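Local coordinates for protein endonuclease EndoMS (Thermococcus kodakarensis KOD1, PDB 5GKE) that binds double-stranded DNA as a mismatch restriction endonuclease and probably also cleaves single-stranded ends of branched DNA, at residues A165-G168 against N174-V177. The protein carries 1 engineered substitution. Numbering follows the deposited sequence.
Sequences AVLG and NIVV. Engineered in segment 165-168: A165 (natural residue Asp).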
loop_
_atom_site.group_PDB
_atom_site.type_symbol
_atom_site.label_atom_id
_atom_site.label_comp_id
_atom_site.label_asym_id
_atom_site.label_seq_id
_atom_site.Cartn_x
_atom_site.Cartn_y
_atom_site.Cartn_z
ATOM N N ALA A 165 10.410 11.273 15.560
ATOM C CA ALA A 165 10.937 11.789 14.291
ATOM C C ALA A 165 12.143 12.701 14.538
ATOM O O ALA A 165 13.256 12.426 14.088
ATOM C CB ALA A 165 9.839 12.548 13.511
ATOM N N VAL A 166 11.902 13.803 15.230
ATOM C CA VAL A 166 12.963 14.708 15.623
ATOM C C VAL A 166 12.846 15.038 17.122
ATOM O O VAL A 166 11.755 15.266 17.660
ATOM C CB VAL A 166 12.932 15.988 14.774
ATOM C CG1 VAL A 166 13.943 17.011 15.283
ATOM C CG2 VAL A 166 13.195 15.638 13.307
ATOM N N LEU A 167 13.980 15.021 17.804
ATOM C CA LEU A 167 13.998 15.312 19.225
ATOM C C LEU A 167 15.019 16.413 19.489
ATOM O O LEU A 167 16.121 16.391 18.943
ATOM C CB LEU A 167 14.311 14.047 20.015
ATOM C CG LEU A 167 14.089 14.039 21.528
ATOM C CD1 LEU A 167 12.656 14.349 21.875
ATOM C CD2 LEU A 167 14.483 12.686 22.071
ATOM N N GLY A 168 14.648 17.378 20.324
ATOM C CA GLY A 168 15.492 18.534 20.566
ATOM C C GLY A 168 15.115 19.323 21.805
ATOM O O GLY A 168 14.405 18.821 22.693
ATOM N N ASN A 174 13.122 23.392 27.544
ATOM C CA ASN A 174 12.224 22.247 27.451
ATOM C C ASN A 174 12.705 21.229 26.409
ATOM O O ASN A 174 13.368 21.587 25.440
ATOM C CB ASN A 174 10.807 22.700 27.095
ATOM C CG ASN A 174 10.249 23.718 28.075
ATOM O OD1 ASN A 174 9.968 23.387 29.228
ATOM N ND2 ASN A 174 10.052 24.956 27.610
ATOM N N ILE A 175 12.382 19.960 26.624
ATOM C CA ILE A 175 12.524 18.948 25.589
ATOM C C ILE A 175 11.421 19.133 24.527
ATOM O O ILE A 175 10.251 19.361 24.867
ATOM C CB ILE A 175 12.424 17.522 26.169
ATOM C CG1 ILE A 175 13.428 17.308 27.303
ATOM C CG2 ILE A 175 12.618 16.485 25.080
ATOM C CD1 ILE A 175 14.810 17.604 26.905
ATOM N N VAL A 176 11.784 19.035 23.248
ATOM C CA VAL A 176 10.794 19.124 22.172
ATOM C C VAL A 176 10.739 17.834 21.349
ATOM O O VAL A 176 11.761 17.360 20.849
ATOM C CB VAL A 176 11.083 20.315 21.235
ATOM C CG1 VAL A 176 10.092 20.343 20.085
ATOM C CG2 VAL A 176 11.037 21.626 22.010
ATOM N N VAL A 177 9.544 17.249 21.263
ATOM C CA VAL A 177 9.235 16.230 20.261
ATOM C C VAL A 177 8.656 16.887 19.038
ATOM O O VAL A 177 7.719 17.679 19.158
ATOM C CB VAL A 177 8.187 15.220 20.722
ATOM C CG1 VAL A 177 8.316 13.947 19.909
ATOM C CG2 VAL A 177 8.319 14.942 22.173
#
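G168 and V176, the hydrogen-bonded pair of the antiparallel hairpin formed by strands 163-169 and 175-180, exchange two backbone bonds within the mixed sheet of the PDDEXK-type nuclease domain. G168 N reaches V176 O at 2.9 Å. The return bond, V176 N to G168 O, is shorter at 2.7 Å and almost straight at the hydrogen (174°), although the donor stands well above the plane of the glycine carbonyl. Each acceptor also receives a CA-H...O contact: L167 CA lies 3.4 Å from V176 O, and I175 CA approaches G168 O. L167 and V177 follow as the non-hydrogen-bonded pair. Beyond V177, strand 175-180 runs on to the magnesium ligand E179.

Apolar contact gathers on the face of L167 and V177, which helix 187-204 covers with L200 touching both side chains. The other face bears V176, packed on I211 and F150; opposite it G168 has no side chain, and V176 CB lies 3.9 Å from G168 O. On the L167 face, the leucine's first torsion (chi1 -167°) sends CG out beside its own carbonyl carbon, and the turn about CB-CG (chi2 58°) then brings CD1 across to the partner strand, 3.9 Å from I175 CG2 and 3.3 Å from V176 O.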